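Local coordinates for trans-4-hydroxy-L-proline dehydratase (Clostridioides difficile 70-100-2010, PDB 6VXC), which catalyses the dehydration of trans-4-hydroxy-L-proline to (S)-1-pyrroline-5-carboxylate by glycyl radical chemistry, in the anaerobic breakdown of 4-hydroxyproline, at residues 46-58 against 67-80. Residues are numbered along the deposited sequence; the frame is centred on the assembly and turned at random.
Sequences ERAVLMTEAYKKY and LRALSFKHYIENRT
The Tyr58 ring takes Leu70 CD1 over the centre of one face, 3.9 Å from its centroid, while Lys57 CG of its own helix lies over the opposite face. Leu67 CD2 makes a second CH-pi contact, off-centre over one face of the Tyr55 ring, and Leu67 CD1 reaches Tyr58 CB. Arg47 CG sits over a face of the Tyr75 ring, and Leu50 CD1 makes an apolar contact with Tyr75 CD1 at 3.8 Å. At the edge of the Arg68 guanidinium, NH2 donates in plane to Tyr55 OH (2.9 Å). Arg47 NH2 and Arg68 NH1 both form salt bridges with Glu105 OE1, which probably offsets the nearness of the two positive charges. The His74 ring, its CG anti to the backbone N (chi1 -176°), turns its NE2 edge to Glu53; the nearly straight bond from NE2 (3.0 Å, 171°) meets the anti lone pair of Glu53 OE1, in the imidazole plane. Glu46 reaches just past the C-terminal end of the other helix, where OE1 accepts from Thr80 N (2.8 Å) and from a water that also donates to Thr80 O. Between these groups Ala54 CB lies 3.4 Å from Ser71 OG, the small pair where the CA atoms approach to 5.0 Å. Two consecutive helices thus pack as an oblique antiparallel pair (axes 8.6 Å apart, 131°) within the pyruvate formate lyase-like family region, away from the active-site residues and radical glycine.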
loop_
_atom_site.group_PDB
_atom_site.type_symbol
_atom_site.label_atom_id
_atom_site.label_comp_id
_atom_site.label_asym_id
_atom_site.label_seq_id
_atom_site.Cartn_x
_atom_site.Cartn_y
_atom_site.Cartn_z
ATOM N N GLU A 46 13.728 -13.900 16.152
ATOM C CA GLU A 46 13.044 -14.433 17.325
ATOM C C GLU A 46 11.622 -14.875 17.005
ATOM O O GLU A 46 11.148 -15.897 17.518
ATOM C CB GLU A 46 13.026 -13.405 18.448
ATOM C CG GLU A 46 12.450 -13.977 19.707
ATOM C CD GLU A 46 12.514 -13.029 20.868
ATOM O OE1 GLU A 46 11.588 -12.213 20.986
ATOM O OE2 GLU A 46 13.484 -13.092 21.649
ATOM N N ARG A 47 10.904 -14.095 16.207
ATOM C CA ARG A 47 9.536 -14.467 15.882
ATOM C C ARG A 47 9.482 -15.858 15.262
ATOM O O ARG A 47 8.691 -16.705 15.686
ATOM C CB ARG A 47 8.917 -13.449 14.923
ATOM C CG ARG A 47 7.474 -13.764 14.589
ATOM C CD ARG A 47 6.960 -12.982 13.408
ATOM N NE ARG A 47 5.570 -13.325 13.125
ATOM C CZ ARG A 47 5.182 -14.374 12.410
ATOM N NH1 ARG A 47 6.082 -15.195 11.878
ATOM N NH2 ARG A 47 3.887 -14.589 12.221
ATOM N N ALA A 48 10.339 -16.115 14.271
ATOM C CA ALA A 48 10.330 -17.412 13.601
ATOM C C ALA A 48 10.610 -18.540 14.583
ATOM O O ALA A 48 9.975 -19.595 14.519
ATOM C CB ALA A 48 11.355 -17.430 12.470
ATOM N N VAL A 49 11.548 -18.334 15.506
ATOM C CA VAL A 49 11.829 -19.362 16.504
ATOM C C VAL A 49 10.582 -19.662 17.322
ATOM O O VAL A 49 10.198 -20.819 17.495
ATOM C CB VAL A 49 12.989 -18.933 17.419
ATOM C CG1 VAL A 49 13.123 -19.917 18.572
ATOM C CG2 VAL A 49 14.290 -18.845 16.651
ATOM N N LEU A 50 9.923 -18.620 17.829
ATOM C CA LEU A 50 8.787 -18.838 18.716
ATOM C C LEU A 50 7.615 -19.480 17.986
ATOM O O LEU A 50 6.901 -20.304 18.565
ATOM C CB LEU A 50 8.370 -17.521 19.380
ATOM C CG LEU A 50 9.417 -16.976 20.364
ATOM C CD1 LEU A 50 9.032 -15.611 20.946
ATOM C CD2 LEU A 50 9.695 -17.981 21.479
ATOM N N MET A 51 7.383 -19.111 16.729
ATOM C CA MET A 51 6.330 -19.774 15.968
ATOM C C MET A 51 6.675 -21.239 15.716
ATOM O O MET A 51 5.790 -22.098 15.733
ATOM C CB MET A 51 6.086 -19.052 14.636
ATOM C CG MET A 51 5.617 -17.604 14.788
ATOM S SD MET A 51 3.984 -17.390 15.531
ATOM C CE MET A 51 2.925 -17.902 14.185
ATOM N N THR A 52 7.947 -21.545 15.473
ATOM C CA THR A 52 8.327 -22.940 15.302
ATOM C C THR A 52 8.010 -23.742 16.560
ATOM O O THR A 52 7.413 -24.819 16.483
ATOM C CB THR A 52 9.810 -23.063 14.948
ATOM O OG1 THR A 52 10.106 -22.272 13.796
ATOM C CG2 THR A 52 10.153 -24.529 14.651
ATOM N N GLU A 53 8.361 -23.205 17.733
ATOM C CA GLU A 53 8.035 -23.874 18.994
ATOM C C GLU A 53 6.541 -24.142 19.127
ATOM O O GLU A 53 6.133 -25.197 19.629
ATOM C CB GLU A 53 8.510 -23.037 20.180
ATOM C CG GLU A 53 10.008 -22.940 20.346
ATOM C CD GLU A 53 10.396 -22.120 21.572
ATOM O OE1 GLU A 53 9.492 -21.700 22.321
ATOM O OE2 GLU A 53 11.604 -21.891 21.783
ATOM N N ALA A 54 5.709 -23.171 18.757
ATOM C CA ALA A 54 4.272 -23.339 18.922
ATOM C C ALA A 54 3.726 -24.419 17.996
ATOM O O ALA A 54 2.887 -25.222 18.408
ATOM C CB ALA A 54 3.550 -22.011 18.696
ATOM N N TYR A 55 4.172 -24.446 16.736
ATOM C CA TYR A 55 3.676 -25.461 15.807
ATOM C C TYR A 55 4.088 -26.861 16.245
ATOM O O TYR A 55 3.273 -27.794 16.218
ATOM C CB TYR A 55 4.177 -25.180 14.394
ATOM C CG TYR A 55 3.264 -24.302 13.569
ATOM C CD1 TYR A 55 2.823 -23.077 14.051
ATOM C CD2 TYR A 55 2.833 -24.707 12.313
ATOM C CE1 TYR A 55 1.981 -22.268 13.289
ATOM C CE2 TYR A 55 2.005 -23.915 11.547
ATOM C CZ TYR A 55 1.575 -22.691 12.041
ATOM O OH TYR A 55 0.748 -21.899 11.270
ATOM N N LYS A 56 5.353 -27.026 16.640
ATOM C CA LYS A 56 5.805 -28.316 17.140
ATOM C C LYS A 56 4.987 -28.761 18.341
ATOM O O LYS A 56 4.801 -29.959 18.557
ATOM C CB LYS A 56 7.290 -28.242 17.504
ATOM C CG LYS A 56 8.220 -28.205 16.300
ATOM C CD LYS A 56 9.669 -27.996 16.730
ATOM C CE LYS A 56 10.615 -28.077 15.549
ATOM N NZ LYS A 56 12.008 -27.779 15.978
ATOM N N LYS A 57 4.480 -27.815 19.118
ATOM C CA LYS A 57 3.636 -28.147 20.254
ATOM C C LYS A 57 2.207 -28.481 19.823
ATOM O O LYS A 57 1.620 -29.450 20.316
ATOM C CB LYS A 57 3.658 -26.977 21.239
ATOM C CG LYS A 57 3.147 -27.262 22.632
ATOM C CD LYS A 57 3.710 -26.216 23.609
ATOM C CE LYS A 57 2.874 -26.096 24.871
ATOM N NZ LYS A 57 3.103 -24.789 25.550
ATOM N N TYR A 58 1.628 -27.710 18.901
ATOM C CA TYR A 58 0.188 -27.752 18.679
ATOM C C TYR A 58 -0.261 -28.262 17.314
ATOM O O TYR A 58 -1.424 -28.661 17.188
ATOM C CB TYR A 58 -0.424 -26.361 18.901
ATOM C CG TYR A 58 -0.387 -25.903 20.340
ATOM C CD1 TYR A 58 -1.091 -26.588 21.330
ATOM C CD2 TYR A 58 0.355 -24.791 20.710
ATOM C CE1 TYR A 58 -1.059 -26.172 22.645
ATOM C CE2 TYR A 58 0.391 -24.366 22.011
ATOM C CZ TYR A 58 -0.314 -25.063 22.979
ATOM O OH TYR A 58 -0.270 -24.639 24.278
ATOM N N LEU A 67 -4.689 -22.942 15.962
ATOM C CA LEU A 67 -3.234 -23.046 15.880
ATOM C C LEU A 67 -2.581 -21.678 15.692
ATOM O O LEU A 67 -1.581 -21.363 16.342
ATOM C CB LEU A 67 -2.832 -23.994 14.748
ATOM C CG LEU A 67 -1.346 -24.099 14.399
ATOM C CD1 LEU A 67 -0.543 -24.530 15.583
ATOM C CD2 LEU A 67 -1.185 -25.105 13.295
ATOM N N ARG A 68 -3.115 -20.862 14.786
ATOM C CA ARG A 68 -2.565 -19.522 14.596
ATOM C C ARG A 68 -2.691 -18.690 15.871
ATOM O O ARG A 68 -1.742 -18.016 16.282
ATOM C CB ARG A 68 -3.282 -18.823 13.441
ATOM C CG ARG A 68 -3.160 -19.523 12.093
ATOM C CD ARG A 68 -1.722 -19.567 11.610
ATOM N NE ARG A 68 -1.133 -18.234 11.563
ATOM C CZ ARG A 68 0.162 -17.992 11.409
ATOM N NH1 ARG A 68 0.596 -16.749 11.395
ATOM N NH2 ARG A 68 1.025 -19.000 11.285
ATOM N N ALA A 69 -3.856 -18.733 16.518
ATOM C CA ALA A 69 -4.058 -17.945 17.733
ATOM C C ALA A 69 -3.133 -18.407 18.860
ATOM O O ALA A 69 -2.516 -17.585 19.551
ATOM C CB ALA A 69 -5.520 -18.027 18.164
ATOM N N LEU A 70 -3.029 -19.727 19.061
ATOM C CA LEU A 70 -2.119 -20.257 20.074
ATOM C C LEU A 70 -0.669 -19.917 19.748
ATOM O O LEU A 70 0.132 -19.659 20.649
ATOM C CB LEU A 70 -2.298 -21.771 20.211
ATOM C CG LEU A 70 -3.582 -22.265 20.876
ATOM C CD1 LEU A 70 -3.727 -23.798 20.763
ATOM C CD2 LEU A 70 -3.638 -21.804 22.324
ATOM N N SER A 71 -0.308 -19.921 18.463
ATOM C CA SER A 71 1.058 -19.558 18.100
ATOM C C SER A 71 1.325 -18.079 18.366
ATOM O O SER A 71 2.394 -17.718 18.866
ATOM C CB SER A 71 1.320 -19.891 16.630
ATOM O OG SER A 71 1.188 -21.280 16.409
ATOM N N PHE A 72 0.372 -17.211 18.019
ATOM C CA PHE A 72 0.516 -15.794 18.329
ATOM C C PHE A 72 0.646 -15.575 19.830
ATOM O O PHE A 72 1.509 -14.818 20.290
ATOM C CB PHE A 72 -0.674 -15.013 17.780
ATOM C CG PHE A 72 -0.624 -13.528 18.084
ATOM C CD1 PHE A 72 0.319 -12.716 17.467
ATOM C CD2 PHE A 72 -1.540 -12.950 18.949
ATOM C CE1 PHE A 72 0.373 -11.348 17.723
ATOM C CE2 PHE A 72 -1.500 -11.578 19.211
ATOM C CZ PHE A 72 -0.536 -10.780 18.600
ATOM N N LYS A 73 -0.214 -16.232 20.611
ATOM C CA LYS A 73 -0.153 -16.080 22.059
ATOM C C LYS A 73 1.183 -16.551 22.610
ATOM O O LYS A 73 1.766 -15.904 23.486
ATOM C CB LYS A 73 -1.298 -16.835 22.727
ATOM C CG LYS A 73 -1.351 -16.624 24.240
ATOM C CD LYS A 73 -2.531 -17.347 24.840
ATOM C CE LYS A 73 -2.534 -17.291 26.351
ATOM N NZ LYS A 73 -3.347 -18.414 26.873
ATOM N N HIS A 74 1.667 -17.690 22.135
ATOM C CA HIS A 74 2.976 -18.155 22.563
ATOM C C HIS A 74 4.048 -17.132 22.230
ATOM O O HIS A 74 4.937 -16.864 23.043
ATOM C CB HIS A 74 3.290 -19.498 21.911
ATOM C CG HIS A 74 4.577 -20.094 22.371
ATOM N ND1 HIS A 74 4.727 -20.663 23.617
ATOM C CD2 HIS A 74 5.783 -20.184 21.770
ATOM C CE1 HIS A 74 5.970 -21.084 23.758
ATOM N NE2 HIS A 74 6.631 -20.808 22.650
ATOM N N TYR A 75 3.983 -16.558 21.029
ATOM C CA TYR A 75 4.938 -15.530 20.643
ATOM C C TYR A 75 4.837 -14.320 21.568
ATOM O O TYR A 75 5.853 -13.803 22.039
ATOM C CB TYR A 75 4.719 -15.155 19.172
ATOM C CG TYR A 75 5.313 -13.833 18.752
ATOM C CD1 TYR A 75 6.681 -13.676 18.615
ATOM C CD2 TYR A 75 4.497 -12.750 18.463
ATOM C CE1 TYR A 75 7.219 -12.472 18.229
ATOM C CE2 TYR A 75 5.032 -11.536 18.068
ATOM C CZ TYR A 75 6.389 -11.407 17.952
ATOM O OH TYR A 75 6.939 -10.216 17.565
ATOM N N ILE A 76 3.619 -13.856 21.845
ATOM C CA ILE A 76 3.453 -12.688 22.713
ATOM C C ILE A 76 3.954 -12.984 24.127
ATOM O O ILE A 76 4.579 -12.133 24.772
ATOM C CB ILE A 76 1.985 -12.226 22.713
ATOM C CG1 ILE A 76 1.587 -11.674 21.342
ATOM C CG2 ILE A 76 1.739 -11.172 23.805
ATOM C CD1 ILE A 76 2.368 -10.461 20.939
ATOM N N GLU A 77 3.675 -14.189 24.639
ATOM C CA GLU A 77 4.096 -14.532 25.995
ATOM C C GLU A 77 5.613 -14.536 26.149
ATOM O O GLU A 77 6.122 -14.209 27.224
ATOM C CB GLU A 77 3.524 -15.896 26.390
ATOM C CG GLU A 77 2.087 -15.862 26.873
ATOM C CD GLU A 77 1.488 -17.257 27.098
ATOM O OE1 GLU A 77 2.048 -18.254 26.585
ATOM O OE2 GLU A 77 0.448 -17.351 27.781
ATOM N N ASN A 78 6.354 -14.905 25.109
ATOM C CA ASN A 78 7.772 -15.185 25.273
ATOM C C ASN A 78 8.723 -14.273 24.523
ATOM O O ASN A 78 9.929 -14.372 24.758
ATOM C CB ASN A 78 8.076 -16.623 24.849
ATOM C CG ASN A 78 7.422 -17.623 25.752
ATOM O OD1 ASN A 78 6.379 -18.184 25.418
ATOM N ND2 ASN A 78 8.023 -17.848 26.915
ATOM N N ARG A 79 8.246 -13.392 23.652
ATOM C CA ARG A 79 9.180 -12.536 22.925
ATOM C C ARG A 79 9.832 -11.541 23.869
ATOM O O ARG A 79 9.268 -11.171 24.897
ATOM C CB ARG A 79 8.478 -11.781 21.797
ATOM C CG ARG A 79 7.315 -10.886 22.233
ATOM C CD ARG A 79 6.976 -9.846 21.155
ATOM N NE ARG A 79 8.042 -8.851 21.064
ATOM C CZ ARG A 79 8.101 -7.859 20.180
ATOM N NH1 ARG A 79 9.119 -7.013 20.225
ATOM N NH2 ARG A 79 7.162 -7.715 19.258
ATOM N N THR A 80 11.033 -11.108 23.506
ATOM C CA THR A 80 11.721 -10.079 24.270
ATOM C C THR A 80 11.094 -8.723 23.960
ATOM O O THR A 80 10.772 -8.422 22.812
ATOM C CB THR A 80 13.213 -10.061 23.937
ATOM O OG1 THR A 80 13.394 -9.635 22.585
ATOM C CG2 THR A 80 13.803 -11.442 24.073
HETATM O O HOH W 1 11.169 -9.612 19.798
#